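Long-range contacts in putative endo-1,4-beta-xylanase (Bacteroides thetaiotaomicron VPI-5482, PDB 5MSX), which is a putative glycoside hydrolase of family 43, probably an arabinofuranosidase that removes arabinose units from plant pectin in the human gut: residues G201-G209 with G261-Y272; E221-M229 with A240-Y251. One frame throughout, in Å; residues are numbered along the deposited sequence.

Contact 1. Residues G201-G209 with G261-Y272; sequences GPIFFKRKG and GCVFHPEGTDNY. With EDO (1,2-ethanediol), chain V; EDO (1,2-ethanediol), chain B.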
loop_
_atom_site.group_PDB
_atom_site.type_symbol
_atom_site.label_atom_id
_atom_site.label_comp_id
_atom_site.label_asym_id
_atom_site.label_seq_id
_atom_site.Cartn_x
_atom_site.Cartn_y
_atom_site.Cartn_z
ATOM N N GLY C 201 13.105 8.650 22.660
ATOM C CA GLY C 201 12.866 9.753 21.724
ATOM C C GLY C 201 13.719 9.791 20.460
ATOM O O GLY C 201 14.210 10.852 20.093
ATOM N N PRO C 202 13.873 8.653 19.772
ATOM C CA PRO C 202 14.688 8.698 18.532
ATOM C C PRO C 202 14.133 9.673 17.475
ATOM O O PRO C 202 12.945 9.837 17.353
ATOM C CB PRO C 202 14.635 7.254 18.019
ATOM C CG PRO C 202 13.445 6.636 18.690
ATOM C CD PRO C 202 13.301 7.312 20.017
ATOM N N ILE C 203 15.030 10.330 16.776
ATOM C CA ILE C 203 14.736 11.165 15.636
ATOM C C ILE C 203 15.609 10.632 14.544
ATOM O O ILE C 203 16.775 10.388 14.791
ATOM C CB ILE C 203 15.112 12.659 15.910
ATOM C CG1 ILE C 203 14.209 13.226 17.028
ATOM C CG2 ILE C 203 15.106 13.509 14.620
ATOM C CD1 ILE C 203 14.686 14.602 17.548
ATOM N N PHE C 204 15.046 10.430 13.356
ATOM C CA PHE C 204 15.812 9.949 12.202
ATOM C C PHE C 204 15.425 10.738 10.965
ATOM O O PHE C 204 14.224 10.977 10.694
ATOM C CB PHE C 204 15.569 8.455 11.955
ATOM C CG PHE C 204 16.459 7.876 10.902
ATOM C CD1 PHE C 204 16.094 7.932 9.560
ATOM C CD2 PHE C 204 17.678 7.291 11.242
ATOM C CE1 PHE C 204 16.919 7.412 8.576
ATOM C CE2 PHE C 204 18.509 6.783 10.270
ATOM C CZ PHE C 204 18.124 6.835 8.921
ATOM N N PHE C 205 16.444 11.142 10.211
ATOM C CA PHE C 205 16.241 11.793 8.923
ATOM C C PHE C 205 17.460 11.633 8.007
ATOM O O PHE C 205 18.582 11.306 8.451
ATOM C CB PHE C 205 15.863 13.263 9.080
ATOM C CG PHE C 205 16.946 14.100 9.670
ATOM C CD1 PHE C 205 17.078 14.204 11.052
ATOM C CD2 PHE C 205 17.855 14.782 8.858
ATOM C CE1 PHE C 205 18.104 14.982 11.600
ATOM C CE2 PHE C 205 18.893 15.525 9.424
ATOM C CZ PHE C 205 19.015 15.610 10.784
ATOM N N LYS C 206 17.213 11.885 6.724
ATOM C CA LYS C 206 18.214 11.779 5.686
ATOM C C LYS C 206 18.399 13.162 5.055
ATOM O O LYS C 206 17.425 13.774 4.659
ATOM C CB LYS C 206 17.762 10.799 4.612
ATOM C CG LYS C 206 18.816 10.508 3.546
ATOM C CD LYS C 206 18.262 9.598 2.458
ATOM C CE LYS C 206 19.368 8.933 1.642
ATOM N NZ LYS C 206 18.687 7.988 0.728
ATOM N N ARG C 207 19.641 13.625 4.930
ATOM C CA ARG C 207 19.928 14.882 4.245
ATOM C C ARG C 207 21.180 14.755 3.370
ATOM O O ARG C 207 22.252 14.400 3.877
ATOM C CB ARG C 207 20.120 16.007 5.260
ATOM C CG ARG C 207 20.589 17.338 4.652
ATOM C CD ARG C 207 20.707 18.398 5.717
ATOM N NE ARG C 207 21.146 19.713 5.230
ATOM C CZ ARG C 207 22.415 20.048 4.980
ATOM N NH1 ARG C 207 23.423 19.174 5.088
ATOM N NH2 ARG C 207 22.684 21.285 4.599
ATOM N N LYS C 208 21.034 15.052 2.072
ATOM C CA LYS C 208 22.157 15.015 1.108
ATOM C C LYS C 208 22.945 13.719 1.178
ATOM O O LYS C 208 24.155 13.728 1.314
ATOM C CB LYS C 208 23.081 16.223 1.329
ATOM C CG LYS C 208 22.363 17.531 1.069
ATOM C CD LYS C 208 23.223 18.747 1.317
ATOM C CE LYS C 208 22.410 19.998 1.009
ATOM N NZ LYS C 208 23.254 21.215 0.846
ATOM N N GLY C 209 22.228 12.599 1.152
ATOM C CA GLY C 209 22.835 11.274 1.217
ATOM C C GLY C 209 23.346 10.785 2.563
ATOM O O GLY C 209 23.900 9.691 2.622
ATOM N N GLY C 261 12.023 15.580 21.245
ATOM C CA GLY C 261 11.297 16.364 20.258
ATOM C C GLY C 261 11.426 15.803 18.865
ATOM O O GLY C 261 11.265 14.601 18.674
ATOM N N CYS C 262 11.688 16.661 17.880
ATOM C CA CYS C 262 11.799 16.192 16.496
ATOM C C CYS C 262 12.700 17.130 15.715
ATOM O O CYS C 262 13.125 18.182 16.235
ATOM C CB CYS C 262 10.439 16.119 15.821
ATOM S SG CYS C 262 9.681 17.752 15.637
ATOM N N VAL C 263 12.982 16.721 14.484
ATOM C CA VAL C 263 13.583 17.543 13.436
ATOM C C VAL C 263 12.623 17.639 12.254
ATOM O O VAL C 263 11.960 16.675 11.883
ATOM C CB VAL C 263 14.986 17.017 12.990
ATOM C CG1 VAL C 263 15.518 17.742 11.744
ATOM C CG2 VAL C 263 15.977 17.185 14.139
ATOM N N PHE C 264 12.534 18.831 11.675
ATOM C CA PHE C 264 11.736 19.039 10.489
ATOM C C PHE C 264 12.321 20.158 9.607
ATOM O O PHE C 264 13.104 20.984 10.062
ATOM C CB PHE C 264 10.262 19.335 10.854
ATOM C CG PHE C 264 10.048 20.695 11.428
ATOM C CD1 PHE C 264 10.242 20.928 12.768
ATOM C CD2 PHE C 264 9.688 21.762 10.598
ATOM C CE1 PHE C 264 10.062 22.208 13.303
ATOM C CE2 PHE C 264 9.521 23.047 11.102
ATOM C CZ PHE C 264 9.705 23.273 12.457
ATOM N N HIS C 265 11.910 20.149 8.343
ATOM C CA HIS C 265 12.190 21.215 7.420
ATOM C C HIS C 265 10.926 21.478 6.612
ATOM O O HIS C 265 10.290 20.540 6.182
ATOM C CB HIS C 265 13.394 20.868 6.519
ATOM C CG HIS C 265 13.156 19.767 5.537
ATOM N ND1 HIS C 265 12.755 20.005 4.238
ATOM C CD2 HIS C 265 13.355 18.432 5.624
ATOM C CE1 HIS C 265 12.672 18.862 3.580
ATOM N NE2 HIS C 265 13.033 17.892 4.397
ATOM N N PRO C 266 10.549 22.754 6.438
ATOM C CA PRO C 266 9.428 23.071 5.541
ATOM C C PRO C 266 9.681 22.524 4.132
ATOM O O PRO C 266 10.798 22.607 3.638
ATOM C CB PRO C 266 9.405 24.603 5.519
ATOM C CG PRO C 266 10.031 25.001 6.815
ATOM C CD PRO C 266 11.055 23.946 7.132
ATOM N N GLU C 267 8.652 21.955 3.522
ATOM C CA GLU C 267 8.765 21.348 2.193
ATOM C C GLU C 267 9.437 22.289 1.170
ATOM O O GLU C 267 9.202 23.489 1.166
ATOM C CB GLU C 267 7.370 20.890 1.703
ATOM C CG GLU C 267 7.326 20.119 0.383
ATOM C CD GLU C 267 8.042 18.768 0.393
ATOM O OE1 GLU C 267 8.825 18.452 1.322
ATOM O OE2 GLU C 267 7.832 18.002 -0.570
ATOM N N GLY C 268 10.291 21.730 0.323
ATOM C CA GLY C 268 11.010 22.529 -0.670
ATOM C C GLY C 268 12.073 23.480 -0.128
ATOM O O GLY C 268 12.480 24.366 -0.863
ATOM N N THR C 269 12.532 23.323 1.132
ATOM C CA THR C 269 13.631 24.153 1.680
ATOM C C THR C 269 14.756 23.290 2.244
ATOM O O THR C 269 14.570 22.093 2.485
ATOM C CB THR C 269 13.170 25.100 2.805
ATOM O OG1 THR C 269 12.886 24.351 4.008
ATOM C CG2 THR C 269 11.932 25.903 2.374
ATOM N N ASP C 270 15.917 23.903 2.464
ATOM C CA ASP C 270 16.995 23.281 3.251
ATOM C C ASP C 270 17.101 23.909 4.651
ATOM O O ASP C 270 18.173 23.912 5.253
ATOM C CB ASP C 270 18.342 23.411 2.524
ATOM C CG ASP C 270 19.449 22.531 3.152
ATOM O OD1 ASP C 270 19.213 21.321 3.329
ATOM O OD2 ASP C 270 20.557 23.036 3.465
ATOM N N ASN C 271 16.001 24.452 5.170
ATOM C CA ASN C 271 16.027 25.099 6.469
ATOM C C ASN C 271 15.546 24.063 7.437
ATOM O O ASN C 271 14.376 23.688 7.396
ATOM C CB ASN C 271 15.134 26.338 6.489
ATOM C CG ASN C 271 15.515 27.345 5.417
ATOM O OD1 ASN C 271 14.643 27.911 4.756
ATOM N ND2 ASN C 271 16.815 27.565 5.230
ATOM N N TYR C 272 16.455 23.549 8.256
ATOM C CA TYR C 272 16.080 22.550 9.259
ATOM C C TYR C 272 15.881 23.237 10.618
ATOM O O TYR C 272 16.517 24.257 10.910
ATOM C CB TYR C 272 17.144 21.453 9.344
ATOM C CG TYR C 272 17.080 20.465 8.226
ATOM C CD1 TYR C 272 17.433 20.829 6.927
ATOM C CD2 TYR C 272 16.612 19.175 8.436
ATOM C CE1 TYR C 272 17.365 19.920 5.882
ATOM C CE2 TYR C 272 16.534 18.265 7.394
ATOM C CZ TYR C 272 16.907 18.644 6.129
ATOM O OH TYR C 272 16.817 17.749 5.096
HETATM C C1 EDO V . 9.259 16.722 7.857
HETATM O O1 EDO V . 10.444 17.529 7.717
HETATM C C2 EDO V . 8.085 17.338 7.127
HETATM O O2 EDO V . 8.062 18.763 7.276
HETATM C C1 EDO B . 10.862 29.462 5.447
HETATM O O1 EDO B . 10.285 28.153 5.643
HETATM C C2 EDO B . 11.999 29.668 6.445
HETATM O O2 EDO B . 12.585 28.389 6.779
HETATM O O HOH W 1 11.232 11.839 18.334
#
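I203, F205 and R207, alternate residues of strand 203-207, face V263, Y272 and D270, with no backbone hydrogen bond between the two segments. The strands run almost parallel, 9° apart, but their axes approach no closer than 6.9 Å, so side chains fill the gap.

The apolar contacts begin at I203. Its CG2 branch meets V263 CG2 at 3.8 Å, while CD1, on the other branch, packs on the backbone, 3.5 Å from C262 CA. V263 sends its other branch to F205: CG1, anti to the backbone N (chi1 171°), lies over one face of the phenyl ring, 4.1 Å from its centroid, in a CH-pi contact. F205 also meets Y272 through CD2 and CE2, which both approach Y272 CE2; the ring planes are inclined at 38°. Elsewhere F205 stacks on Y212 of its own sheet.

Polar and charged groups hold the two ends. R207, extended from CG to NE, passes obliquely by Y272, its CD 3.7 Å from Y272 CE1, and grips D270 side-on: NE bonds OD1 at 3.2 Å and NH2 bonds OD2 at 3.0 Å. Each oxygen uses its syn lone pair, and the NE partner is the more tilted from the guanidinium plane. K208 CE lies over the rim of one guanidinium face, and F295 makes a cation-pi contact with R207. At the other end one water donates to both P202 O and G261 O, each at 2.8 Å.

G201 N bonds D154, the predicted pKa modulator, and G261 lies near D36, the predicted proton acceptor. This side-chain junction between the first strands of successive antiparallel sheets fits neighbouring blades of the family 43 five-bladed beta-propeller, whose innermost strands line the central axis, with the active site at one end.

Contact 2. Residues E221-M229 with A240-Y251; sequences EKYQYAYVM and APEQDIISTTNY. With EDO (1,2-ethanediol), chain D.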
loop_
_atom_site.group_PDB
_atom_site.type_symbol
_atom_site.label_atom_id
_atom_site.label_comp_id
_atom_site.label_asym_id
_atom_site.label_seq_id
_atom_site.Cartn_x
_atom_site.Cartn_y
_atom_site.Cartn_z
ATOM N N GLU C 221 16.210 17.449 34.063
ATOM C CA GLU C 221 17.133 18.522 33.702
ATOM C C GLU C 221 18.350 17.982 32.994
ATOM O O GLU C 221 18.988 18.743 32.275
ATOM C CB GLU C 221 17.647 19.329 34.921
ATOM C CG GLU C 221 16.573 19.941 35.792
ATOM C CD GLU C 221 16.234 19.089 37.008
ATOM O OE1 GLU C 221 16.040 17.847 36.846
ATOM O OE2 GLU C 221 16.142 19.649 38.138
ATOM N N LYS C 222 18.688 16.697 33.195
ATOM C CA LYS C 222 19.867 16.117 32.494
ATOM C C LYS C 222 19.610 15.584 31.081
ATOM O O LYS C 222 20.508 15.059 30.470
ATOM C CB LYS C 222 20.548 15.036 33.335
ATOM C CG LYS C 222 20.995 15.487 34.718
ATOM C CD LYS C 222 22.200 16.416 34.674
ATOM C CE LYS C 222 22.433 17.080 36.032
ATOM N NZ LYS C 222 23.697 17.879 36.051
ATOM N N TYR C 223 18.398 15.728 30.554
ATOM C CA TYR C 223 18.079 15.340 29.168
ATOM C C TYR C 223 19.072 15.995 28.184
ATOM O O TYR C 223 19.373 17.195 28.307
ATOM C CB TYR C 223 16.677 15.799 28.819
ATOM C CG TYR C 223 15.627 14.768 28.502
ATOM C CD1 TYR C 223 15.938 13.605 27.774
ATOM C CD2 TYR C 223 14.292 15.001 28.816
ATOM C CE1 TYR C 223 14.951 12.693 27.420
ATOM C CE2 TYR C 223 13.287 14.090 28.441
ATOM C CZ TYR C 223 13.637 12.946 27.737
ATOM O OH TYR C 223 12.702 12.037 27.342
ATOM N N GLN C 224 19.641 15.187 27.293
ATOM C CA GLN C 224 20.458 15.645 26.176
ATOM C C GLN C 224 20.092 14.841 24.919
ATOM O O GLN C 224 19.566 13.704 25.005
ATOM C CB GLN C 224 21.933 15.445 26.452
ATOM C CG GLN C 224 22.445 16.115 27.713
ATOM C CD GLN C 224 23.892 15.735 28.022
ATOM O OE1 GLN C 224 24.187 14.593 28.241
ATOM N NE2 GLN C 224 24.777 16.693 28.006
ATOM N N TYR C 225 20.349 15.439 23.765
ATOM C CA TYR C 225 20.359 14.680 22.505
ATOM C C TYR C 225 21.802 14.517 22.068
ATOM O O TYR C 225 22.607 15.467 22.085
ATOM C CB TYR C 225 19.520 15.353 21.403
ATOM C CG TYR C 225 18.112 14.850 21.240
ATOM C CD1 TYR C 225 17.857 13.638 20.619
ATOM C CD2 TYR C 225 17.008 15.584 21.713
ATOM C CE1 TYR C 225 16.557 13.158 20.454
ATOM C CE2 TYR C 225 15.702 15.113 21.558
ATOM C CZ TYR C 225 15.483 13.892 20.906
ATOM O OH TYR C 225 14.203 13.388 20.732
ATOM N N ALA C 226 22.102 13.284 21.663
ATOM C CA ALA C 226 23.339 12.933 20.989
ATOM C C ALA C 226 22.989 12.342 19.633
ATOM O O ALA C 226 21.795 12.149 19.322
ATOM C CB ALA C 226 24.117 11.946 21.831
ATOM N N TYR C 227 23.994 12.083 18.795
ATOM C CA TYR C 227 23.722 11.517 17.474
ATOM C C TYR C 227 24.913 10.764 16.894
ATOM O O TYR C 227 26.028 10.877 17.377
ATOM C CB TYR C 227 23.222 12.576 16.470
ATOM C CG TYR C 227 24.315 13.339 15.802
ATOM C CD1 TYR C 227 25.090 14.246 16.518
ATOM C CD2 TYR C 227 24.609 13.160 14.448
ATOM C CE1 TYR C 227 26.100 14.973 15.918
ATOM C CE2 TYR C 227 25.637 13.877 13.843
ATOM C CZ TYR C 227 26.370 14.792 14.587
ATOM O OH TYR C 227 27.387 15.530 14.000
ATOM N N VAL C 228 24.583 9.942 15.901
ATOM C CA VAL C 228 25.496 9.248 15.016
ATOM C C VAL C 228 25.010 9.389 13.563
ATOM O O VAL C 228 23.853 9.785 13.300
ATOM C CB VAL C 228 25.636 7.742 15.386
ATOM C CG1 VAL C 228 26.263 7.598 16.754
ATOM C CG2 VAL C 228 24.304 6.984 15.348
ATOM N N MET C 229 25.900 9.085 12.627
ATOM C CA MET C 229 25.653 9.287 11.182
ATOM C C MET C 229 26.043 8.063 10.396
ATOM O O MET C 229 26.993 7.376 10.770
ATOM C CB MET C 229 26.528 10.384 10.624
ATOM C CG MET C 229 26.128 11.763 10.997
ATOM S SD MET C 229 27.450 12.899 10.512
ATOM C CE MET C 229 28.823 12.406 11.513
ATOM N N ALA C 240 30.273 7.972 14.871
ATOM C CA ALA C 240 30.060 9.052 15.837
ATOM C C ALA C 240 31.103 10.150 15.629
ATOM O O ALA C 240 32.280 9.856 15.586
ATOM C CB ALA C 240 30.168 8.508 17.245
ATOM N N PRO C 241 30.682 11.410 15.488
ATOM C CA PRO C 241 31.646 12.517 15.432
ATOM C C PRO C 241 32.101 12.866 16.833
ATOM O O PRO C 241 31.444 12.474 17.813
ATOM C CB PRO C 241 30.821 13.661 14.855
ATOM C CG PRO C 241 29.456 13.398 15.382
ATOM C CD PRO C 241 29.296 11.899 15.444
ATOM N N GLU C 242 33.192 13.613 16.939
ATOM C CA GLU C 242 33.704 14.053 18.254
ATOM C C GLU C 242 32.706 14.946 18.997
ATOM O O GLU C 242 32.476 14.782 20.198
ATOM C CB GLU C 242 35.040 14.802 18.091
ATOM N N GLN C 243 32.091 15.868 18.268
ATOM C CA GLN C 243 31.117 16.806 18.807
ATOM C C GLN C 243 29.710 16.208 18.588
ATOM O O GLN C 243 28.928 16.666 17.732
ATOM C CB GLN C 243 31.321 18.135 18.071
ATOM C CG GLN C 243 30.543 19.324 18.561
ATOM C CD GLN C 243 30.937 20.602 17.801
ATOM O OE1 GLN C 243 30.855 20.657 16.573
ATOM N NE2 GLN C 243 31.349 21.627 18.528
ATOM N N ASP C 244 29.410 15.155 19.348
ATOM C CA ASP C 244 28.173 14.364 19.197
ATOM C C ASP C 244 26.973 14.808 20.093
ATOM O O ASP C 244 25.867 14.316 19.905
ATOM C CB ASP C 244 28.465 12.846 19.361
ATOM C CG ASP C 244 28.789 12.440 20.821
ATOM O OD1 ASP C 244 29.356 13.277 21.567
ATOM O OD2 ASP C 244 28.454 11.296 21.219
ATOM N N ILE C 245 27.185 15.722 21.040
ATOM C CA ILE C 245 26.098 16.231 21.874
ATOM C C ILE C 245 25.516 17.472 21.204
ATOM O O ILE C 245 26.164 18.494 21.101
ATOM C CB ILE C 245 26.548 16.586 23.292
ATOM C CG1 ILE C 245 27.083 15.340 24.027
ATOM C CG2 ILE C 245 25.402 17.197 24.079
ATOM C CD1 ILE C 245 26.047 14.409 24.600
ATOM N N ILE C 246 24.279 17.377 20.764
ATOM C CA ILE C 246 23.694 18.471 20.020
ATOM C C ILE C 246 22.706 19.327 20.809
ATOM O O ILE C 246 22.447 20.417 20.383
ATOM C CB ILE C 246 23.142 18.045 18.658
ATOM C CG1 ILE C 246 22.016 17.040 18.790
ATOM C CG2 ILE C 246 24.272 17.480 17.793
ATOM C CD1 ILE C 246 21.586 16.479 17.456
ATOM N N SER C 247 22.166 18.840 21.924
ATOM C CA SER C 247 21.361 19.666 22.822
ATOM C C SER C 247 21.666 19.285 24.234
ATOM O O SER C 247 21.843 18.106 24.528
ATOM C CB SER C 247 19.859 19.562 22.550
ATOM O OG SER C 247 19.312 18.332 22.962
ATOM N N THR C 248 21.782 20.288 25.094
ATOM C CA THR C 248 22.121 20.093 26.498
ATOM C C THR C 248 21.725 21.342 27.289
ATOM O O THR C 248 21.554 22.405 26.703
ATOM C CB THR C 248 23.632 19.778 26.682
ATOM O OG1 THR C 248 23.858 19.357 28.027
ATOM C CG2 THR C 248 24.542 21.012 26.389
ATOM N N THR C 249 21.566 21.212 28.602
ATOM C CA THR C 249 21.257 22.357 29.470
ATOM C C THR C 249 22.195 23.547 29.193
ATOM O O THR C 249 23.407 23.368 29.033
ATOM C CB THR C 249 21.291 21.955 30.960
ATOM O OG1 THR C 249 20.166 21.109 31.230
ATOM C CG2 THR C 249 21.269 23.212 31.916
ATOM N N ASN C 250 21.596 24.729 29.034
ATOM C CA ASN C 250 22.327 26.001 28.930
ATOM C C ASN C 250 21.965 26.826 30.179
ATOM O O ASN C 250 20.878 27.461 30.264
ATOM C CB ASN C 250 21.941 26.723 27.659
ATOM C CG ASN C 250 22.739 28.009 27.450
ATOM O OD1 ASN C 250 23.042 28.736 28.400
ATOM N ND2 ASN C 250 23.030 28.317 26.198
ATOM N N TYR C 251 22.869 26.787 31.153
ATOM C CA TYR C 251 22.658 27.392 32.466
ATOM C C TYR C 251 22.482 28.906 32.340
ATOM O O TYR C 251 21.575 29.481 32.926
ATOM C CB TYR C 251 23.832 27.053 33.407
ATOM C CG TYR C 251 23.814 25.618 33.874
ATOM C CD1 TYR C 251 22.982 25.229 34.918
ATOM C CD2 TYR C 251 24.606 24.640 33.268
ATOM C CE1 TYR C 251 22.940 23.915 35.353
ATOM C CE2 TYR C 251 24.563 23.319 33.704
ATOM C CZ TYR C 251 23.724 22.981 34.744
ATOM O OH TYR C 251 23.648 21.706 35.206
HETATM C C1 EDO D . 31.368 16.749 23.699
HETATM O O1 EDO D . 32.233 17.514 22.865
HETATM C C2 EDO D . 30.360 16.065 22.809
HETATM O O2 EDO D . 29.641 17.006 21.996
HETATM O O HOH W 2 21.181 18.611 29.895
HETATM O O HOH W 3 28.595 17.325 15.223
HETATM O O HOH W 4 26.836 9.882 19.758
#
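Q224 swings CG beside its own backbone N (chi1 -57°) and then runs straight, which brings it alongside T248, the two side chains pointing the same way. Q224 NE2 donates to T248 OG1 at 2.8 Å, nearly straight and close to the amide plane. Y227 CG sits between the backbone N and the carbonyl carbon (chi1 84°), which lays the ring against P241 and I246. P241 CD sits over the rim of one face, P241 CG comes to 3.5 Å from Y227 CZ, and I246 CG2 lies 3.6 Å from Y227 CD1. The Y227 hydroxyl donates to a water that in turn donates to Q243 O, and I301 supplies a further hydrogen bond.

Between these side-chain contacts the backbones pair as the third and fourth strands of a four-stranded antiparallel propeller blade, the weakly bonded strand 245-247 forming its margin. A classic beta bulge interrupts the pairing: I246 and S247 both face Y225, whose O accepts a bond from I246 N at 2.9 Å and a weak one from S247 N. Y225 N donates to S247 O at 3.2 Å. S247 OG meets the edge of the Y225 ring, accepts a weak bond from Y225 N and is also hydrogen-bonded to P258 O.

Before strand 224-229 begins, the chains part, and a water fills in, donating to E221 O and Y223 O and accepting from T249 N at 2.9 Å. A further water joins Y227 O to D244 OD2, and R195 forms a salt bridge with D244 OD1.

Both contacts involve one four-stranded sheet, gripped at opposite margins. Contact 1 joins its first strand, 203-207, to strand 261-264 of the next sheet, whereas contact 2 pairs its last two strands within the sheet. Between sheets, aliphatic and aromatic side chains pack in a largely buried middle, and the Arg-Asp salt bridge lies at the more exposed end. Within the sheet, backbone bonds, bridging waters and a bulge are joined by tyrosine-proline packing, with mixed burial. Their centres are 17 Å apart, yet they meet at Y225: its OH is probably hydrogen-bonded to G201 O and G261 N, tying both segments of contact 1 to the third strand of that sheet.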